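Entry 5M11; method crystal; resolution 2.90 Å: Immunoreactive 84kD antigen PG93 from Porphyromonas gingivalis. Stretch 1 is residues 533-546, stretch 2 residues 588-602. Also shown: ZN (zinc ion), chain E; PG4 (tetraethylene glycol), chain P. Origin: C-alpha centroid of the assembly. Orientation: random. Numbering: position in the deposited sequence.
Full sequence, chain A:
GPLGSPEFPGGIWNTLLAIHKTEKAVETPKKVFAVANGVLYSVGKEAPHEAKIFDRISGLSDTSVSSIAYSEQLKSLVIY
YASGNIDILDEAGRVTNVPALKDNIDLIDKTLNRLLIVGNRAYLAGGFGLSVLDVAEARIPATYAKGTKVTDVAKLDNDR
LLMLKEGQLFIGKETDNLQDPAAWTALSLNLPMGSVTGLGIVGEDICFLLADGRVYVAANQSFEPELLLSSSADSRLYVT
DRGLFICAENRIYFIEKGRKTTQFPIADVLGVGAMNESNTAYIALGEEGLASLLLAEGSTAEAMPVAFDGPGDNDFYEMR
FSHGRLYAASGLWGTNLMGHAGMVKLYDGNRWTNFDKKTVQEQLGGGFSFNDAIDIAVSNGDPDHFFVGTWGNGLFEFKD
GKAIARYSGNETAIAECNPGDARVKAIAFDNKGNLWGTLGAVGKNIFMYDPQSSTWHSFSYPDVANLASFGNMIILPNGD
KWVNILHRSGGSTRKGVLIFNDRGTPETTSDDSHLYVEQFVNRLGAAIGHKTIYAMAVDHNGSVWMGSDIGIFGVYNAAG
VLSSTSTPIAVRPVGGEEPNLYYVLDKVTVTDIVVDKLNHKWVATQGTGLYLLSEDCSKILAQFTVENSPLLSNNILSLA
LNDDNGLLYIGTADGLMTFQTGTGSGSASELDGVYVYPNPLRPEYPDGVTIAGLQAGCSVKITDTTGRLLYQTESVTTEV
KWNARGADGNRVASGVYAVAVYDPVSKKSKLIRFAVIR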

# COMPACT_ATOMS: atom_id res chain seq x y z
N ILE A 533 -18.01 -13.75 -7.37
CA ILE A 533 -18.49 -12.38 -7.13
C ILE A 533 -17.66 -11.82 -5.99
O ILE A 533 -17.69 -12.37 -4.89
CB ILE A 533 -20.01 -12.33 -6.82
CG1 ILE A 533 -20.87 -13.02 -7.91
CG2 ILE A 533 -20.48 -10.88 -6.56
CD1 ILE A 533 -20.79 -12.41 -9.31
N TYR A 534 -16.88 -10.76 -6.25
CA TYR A 534 -15.98 -10.21 -5.23
C TYR A 534 -16.51 -8.97 -4.57
O TYR A 534 -16.22 -8.76 -3.40
CB TYR A 534 -14.59 -9.91 -5.83
CG TYR A 534 -13.92 -11.07 -6.51
CD1 TYR A 534 -13.45 -12.16 -5.77
CD2 TYR A 534 -13.69 -11.07 -7.88
CE1 TYR A 534 -12.81 -13.23 -6.39
CE2 TYR A 534 -13.06 -12.14 -8.51
CZ TYR A 534 -12.62 -13.22 -7.77
OH TYR A 534 -12.01 -14.29 -8.38
N ALA A 535 -17.26 -8.15 -5.31
CA ALA A 535 -17.80 -6.89 -4.83
C ALA A 535 -19.26 -6.71 -5.18
O ALA A 535 -19.70 -7.25 -6.19
CB ALA A 535 -17.00 -5.75 -5.43
N MET A 536 -20.01 -5.93 -4.36
CA MET A 536 -21.44 -5.58 -4.48
C MET A 536 -21.71 -4.17 -3.97
O MET A 536 -21.19 -3.82 -2.91
CB MET A 536 -22.31 -6.53 -3.68
CG MET A 536 -22.39 -7.89 -4.25
SD MET A 536 -23.30 -8.93 -3.12
CE MET A 536 -23.30 -10.30 -4.03
N ALA A 537 -22.55 -3.38 -4.68
CA ALA A 537 -22.87 -2.01 -4.27
C ALA A 537 -24.25 -1.62 -4.69
O ALA A 537 -24.61 -1.86 -5.84
CB ALA A 537 -21.87 -1.04 -4.88
N VAL A 538 -25.02 -0.96 -3.81
CA VAL A 538 -26.36 -0.50 -4.18
C VAL A 538 -26.27 0.99 -4.63
O VAL A 538 -25.76 1.85 -3.90
CB VAL A 538 -27.47 -0.79 -3.13
CG1 VAL A 538 -27.50 0.22 -1.98
CG2 VAL A 538 -28.85 -0.90 -3.79
N ASP A 539 -26.70 1.27 -5.86
CA ASP A 539 -26.63 2.65 -6.31
C ASP A 539 -27.93 3.37 -5.91
O ASP A 539 -28.75 2.80 -5.20
CB ASP A 539 -26.32 2.72 -7.81
CG ASP A 539 -27.43 2.45 -8.79
OD1 ASP A 539 -28.56 2.14 -8.35
OD2 ASP A 539 -27.17 2.56 -10.01
N HIS A 540 -28.11 4.63 -6.35
CA HIS A 540 -29.31 5.41 -6.02
C HIS A 540 -30.56 4.93 -6.78
O HIS A 540 -31.67 5.18 -6.31
CB HIS A 540 -29.08 6.90 -6.27
CG HIS A 540 -27.89 7.48 -5.58
ND1 HIS A 540 -27.21 8.56 -6.11
CD2 HIS A 540 -27.29 7.10 -4.43
CE1 HIS A 540 -26.23 8.82 -5.26
NE2 HIS A 540 -26.23 7.96 -4.24
N ASN A 541 -30.37 4.23 -7.94
CA ASN A 541 -31.46 3.71 -8.79
C ASN A 541 -31.94 2.30 -8.33
O ASN A 541 -32.54 1.55 -9.13
CB ASN A 541 -31.00 3.66 -10.26
CG ASN A 541 -30.72 4.99 -10.90
OD1 ASN A 541 -31.36 6.01 -10.60
ND2 ASN A 541 -29.78 5.00 -11.85
N GLY A 542 -31.68 1.97 -7.06
CA GLY A 542 -32.03 0.69 -6.45
C GLY A 542 -31.44 -0.53 -7.13
O GLY A 542 -32.04 -1.62 -7.06
N SER A 543 -30.27 -0.35 -7.82
CA SER A 543 -29.52 -1.38 -8.56
C SER A 543 -28.36 -1.94 -7.73
O SER A 543 -27.69 -1.17 -7.03
CB SER A 543 -28.96 -0.81 -9.86
OG SER A 543 -29.93 -0.11 -10.62
N VAL A 544 -28.12 -3.27 -7.81
CA VAL A 544 -26.99 -3.85 -7.09
C VAL A 544 -25.92 -4.19 -8.11
O VAL A 544 -26.02 -5.19 -8.81
CB VAL A 544 -27.30 -4.99 -6.09
CG1 VAL A 544 -26.02 -5.63 -5.57
CG2 VAL A 544 -28.10 -4.45 -4.92
N TRP A 545 -24.94 -3.31 -8.23
CA TRP A 545 -23.83 -3.47 -9.14
C TRP A 545 -22.86 -4.42 -8.50
O TRP A 545 -22.44 -4.19 -7.36
CB TRP A 545 -23.18 -2.12 -9.45
CG TRP A 545 -24.06 -1.25 -10.28
CD1 TRP A 545 -24.97 -0.34 -9.82
CD2 TRP A 545 -24.24 -1.32 -11.70
NE1 TRP A 545 -25.68 0.20 -10.88
CE2 TRP A 545 -25.25 -0.39 -12.04
CE3 TRP A 545 -23.59 -2.03 -12.73
CZ2 TRP A 545 -25.62 -0.15 -13.37
CZ3 TRP A 545 -23.99 -1.81 -14.04
CH2 TRP A 545 -24.98 -0.87 -14.35
N MET A 546 -22.54 -5.52 -9.20
CA MET A 546 -21.57 -6.47 -8.66
C MET A 546 -20.42 -6.67 -9.61
O MET A 546 -20.58 -6.57 -10.83
CB MET A 546 -22.19 -7.81 -8.23
CG MET A 546 -23.16 -8.39 -9.19
SD MET A 546 -24.24 -9.45 -8.22
CE MET A 546 -25.65 -8.44 -8.14
N VAL A 588 -11.44 -8.73 -16.49
CA VAL A 588 -10.79 -7.89 -15.49
C VAL A 588 -11.41 -8.24 -14.13
O VAL A 588 -12.63 -8.13 -13.97
CB VAL A 588 -10.95 -6.39 -15.82
CG1 VAL A 588 -10.60 -5.51 -14.63
CG2 VAL A 588 -10.13 -5.99 -17.04
N THR A 589 -10.58 -8.67 -13.16
CA THR A 589 -11.04 -9.03 -11.81
C THR A 589 -11.30 -7.75 -11.01
O THR A 589 -10.38 -6.98 -10.72
CB THR A 589 -10.04 -9.98 -11.16
OG1 THR A 589 -10.03 -11.19 -11.92
CG2 THR A 589 -10.37 -10.29 -9.73
N VAL A 590 -12.58 -7.51 -10.69
CA VAL A 590 -13.08 -6.35 -9.94
C VAL A 590 -13.15 -6.74 -8.44
O VAL A 590 -13.88 -7.66 -8.07
CB VAL A 590 -14.44 -5.82 -10.50
CG1 VAL A 590 -15.08 -4.78 -9.57
CG2 VAL A 590 -14.27 -5.23 -11.89
N THR A 591 -12.36 -6.02 -7.61
CA THR A 591 -12.21 -6.25 -6.17
C THR A 591 -13.19 -5.38 -5.33
O THR A 591 -13.71 -5.86 -4.32
CB THR A 591 -10.76 -5.99 -5.77
OG1 THR A 591 -10.42 -4.68 -6.18
CG2 THR A 591 -9.80 -6.97 -6.42
N ASP A 592 -13.42 -4.11 -5.74
CA ASP A 592 -14.35 -3.23 -5.01
C ASP A 592 -15.08 -2.25 -5.92
O ASP A 592 -14.60 -1.93 -7.02
CB ASP A 592 -13.67 -2.45 -3.86
CG ASP A 592 -14.54 -2.31 -2.60
OD1 ASP A 592 -15.70 -2.79 -2.61
OD2 ASP A 592 -14.04 -1.75 -1.59
N ILE A 593 -16.27 -1.82 -5.45
CA ILE A 593 -17.16 -0.84 -6.10
C ILE A 593 -17.68 0.11 -5.00
O ILE A 593 -18.15 -0.34 -3.95
CB ILE A 593 -18.34 -1.48 -6.94
CG1 ILE A 593 -17.86 -2.61 -7.87
CG2 ILE A 593 -19.10 -0.41 -7.75
CD1 ILE A 593 -18.82 -3.71 -8.07
N VAL A 594 -17.64 1.41 -5.29
CA VAL A 594 -18.13 2.51 -4.47
C VAL A 594 -18.95 3.43 -5.39
O VAL A 594 -18.61 3.56 -6.57
CB VAL A 594 -16.94 3.19 -3.75
CG1 VAL A 594 -17.17 4.67 -3.51
CG2 VAL A 594 -16.63 2.47 -2.45
N VAL A 595 -20.07 4.00 -4.89
CA VAL A 595 -20.97 4.84 -5.71
C VAL A 595 -21.00 6.32 -5.22
O VAL A 595 -21.27 6.61 -4.05
CB VAL A 595 -22.40 4.23 -5.80
CG1 VAL A 595 -23.33 5.11 -6.62
CG2 VAL A 595 -22.37 2.81 -6.37
N ASP A 596 -20.73 7.23 -6.18
CA ASP A 596 -20.72 8.70 -6.12
C ASP A 596 -22.04 9.32 -5.68
O ASP A 596 -23.10 8.70 -5.77
CB ASP A 596 -20.46 9.27 -7.54
CG ASP A 596 -19.10 9.86 -7.82
OD1 ASP A 596 -18.19 9.70 -6.97
OD2 ASP A 596 -18.93 10.49 -8.90
N LYS A 597 -21.97 10.61 -5.35
CA LYS A 597 -23.05 11.54 -5.05
C LYS A 597 -23.78 11.78 -6.39
O LYS A 597 -24.99 12.05 -6.41
CB LYS A 597 -22.42 12.82 -4.48
CG LYS A 597 -23.37 13.96 -4.13
CD LYS A 597 -22.59 15.20 -3.64
CE LYS A 597 -22.05 16.08 -4.75
NZ LYS A 597 -23.10 16.93 -5.37
N LEU A 598 -23.01 11.64 -7.51
CA LEU A 598 -23.49 11.78 -8.88
C LEU A 598 -24.00 10.47 -9.43
O LEU A 598 -24.39 10.42 -10.60
CB LEU A 598 -22.38 12.31 -9.81
CG LEU A 598 -21.72 13.63 -9.47
CD1 LEU A 598 -20.71 13.99 -10.54
CD2 LEU A 598 -22.72 14.75 -9.29
N ASN A 599 -24.01 9.40 -8.59
CA ASN A 599 -24.42 8.03 -8.94
C ASN A 599 -23.40 7.38 -9.92
O ASN A 599 -23.70 6.37 -10.57
CB ASN A 599 -25.85 8.00 -9.50
CG ASN A 599 -26.62 6.72 -9.26
OD1 ASN A 599 -26.28 5.89 -8.40
ND2 ASN A 599 -27.72 6.59 -9.98
N HIS A 600 -22.18 7.95 -10.00
CA HIS A 600 -21.08 7.42 -10.81
C HIS A 600 -20.41 6.34 -10.01
O HIS A 600 -20.58 6.30 -8.79
CB HIS A 600 -20.10 8.52 -11.24
CG HIS A 600 -20.65 9.52 -12.21
ND1 HIS A 600 -20.18 10.83 -12.23
CD2 HIS A 600 -21.61 9.39 -13.15
CE1 HIS A 600 -20.86 11.44 -13.19
NE2 HIS A 600 -21.73 10.61 -13.78
N LYS A 601 -19.69 5.43 -10.68
CA LYS A 601 -19.11 4.28 -9.99
C LYS A 601 -17.58 4.28 -9.97
O LYS A 601 -16.95 4.39 -11.02
CB LYS A 601 -19.61 2.98 -10.65
CG LYS A 601 -21.01 2.54 -10.19
CD LYS A 601 -22.18 3.29 -10.84
CE LYS A 601 -23.42 3.07 -10.01
NZ LYS A 601 -24.63 3.73 -10.57
N TRP A 602 -16.99 4.15 -8.77
CA TRP A 602 -15.54 4.04 -8.60
C TRP A 602 -15.23 2.56 -8.52
O TRP A 602 -15.71 1.88 -7.62
CB TRP A 602 -15.03 4.81 -7.38
CG TRP A 602 -15.06 6.30 -7.56
CD1 TRP A 602 -16.06 7.15 -7.17
CD2 TRP A 602 -14.09 7.11 -8.24
NE1 TRP A 602 -15.75 8.44 -7.54
CE2 TRP A 602 -14.56 8.44 -8.22
CE3 TRP A 602 -12.87 6.83 -8.89
CZ2 TRP A 602 -13.86 9.49 -8.82
CZ3 TRP A 602 -12.18 7.87 -9.49
CH2 TRP A 602 -12.66 9.19 -9.43
ZN ZN E . -23.12 10.90 -15.42
O1 PG4 P . -27.39 11.97 -10.59
C1 PG4 P . -27.94 12.11 -9.27
C2 PG4 P . -28.52 10.79 -8.75
O2 PG4 P . -28.48 10.74 -7.32
C3 PG4 P . -29.79 10.81 -6.75
C4 PG4 P . -29.72 10.69 -5.23
O3 PG4 P . -30.55 9.61 -4.78
C5 PG4 P . -30.58 9.53 -3.36
C6 PG4 P . -30.41 8.08 -2.95
O4 PG4 P . -29.31 7.97 -2.05
C7 PG4 P . -29.46 6.82 -1.21
C8 PG4 P . -28.26 5.89 -1.34
O5 PG4 P . -28.47 4.94 -2.39
O HOH W 1 -21.54 11.63 -17.11

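What fills the apolar centre of the contact? The strand 533-538 and the strand of the second stretch that ends at Val595 run in nearly the same direction, 20° apart, and their axes approach to 5.2 Å without a backbone hydrogen bond between them. Side chains therefore do the packing. Ala535 and Ala537 both point toward the second stretch, and the buried Ile593 points back: its CD1 lies 3.8 Å from Ala535 CB, and its CG2 lies 4.0 Å from Ala537 CB. Ile593 CD1 also reaches 3.7 Å from Trp545 O, on the neighbouring strand of the first hairpin. Farther along, Val595 CG2 sits 4.2 Å from Ala537 CB. The small alanines let the strands come close, while the branched residues fill the space between them.

How does the contact continue toward the start of the strands? Here side chain meets backbone. Ala535 CB rests 3.5 Å from Thr591 O, and Tyr534 CB lies 3.3 Å from Val590 O, which sits at the edge of the tyrosine ring. Reaching farther, the ring brings Tyr534 CE2 to 3.5 Å from Thr589 CG2. Tyr534 remains partly exposed, so it can cover this border with carbon while its hydroxyl extends beyond.

What places a charge beside this apolar centre? Asp539 is buried, yet its carboxylate is well satisfied. OD2 forms a salt bridge with Lys601, at 2.9 Å from NZ, and accepts a hydrogen bond from Trp545 NE1, also at 2.9 Å. OD1 faces its own turn, accepting a hydrogen bond from Ser543 N at 3.1 Å and a weak one from Asn541 N at 2.8 Å. Lys601 suits the site because its long chain lays CE off-centre over the five-membered ring of Trp545, 4.1 Å from the centroid, and delivers NZ to both Asp539 OD2 and Asn599 O, the latter 2.8 Å away.

How do the two turns close the polar edge? Both are type I, spanning Asp539 to Gly542 and Asp596 to Asn599. Although its CA-to-CB bond points sideways, Asn599 turns its amide inward, and OD1 accepts a nearly straight hydrogen bond from His540 N at 3.0 Å. Its backbone has a positive phi, a conformation asparagine tolerates better than most residues. The exposed His540 brings CE1 to 3.2 Å from Asp596 O. Its ND1 donates a hydrogen bond to O2 of the tetraethylene glycol, 2.8 Å away, and that molecule, probably from the crystallisation liquor, also makes a weak bond from O1 to Leu598 O at 3.4 Å.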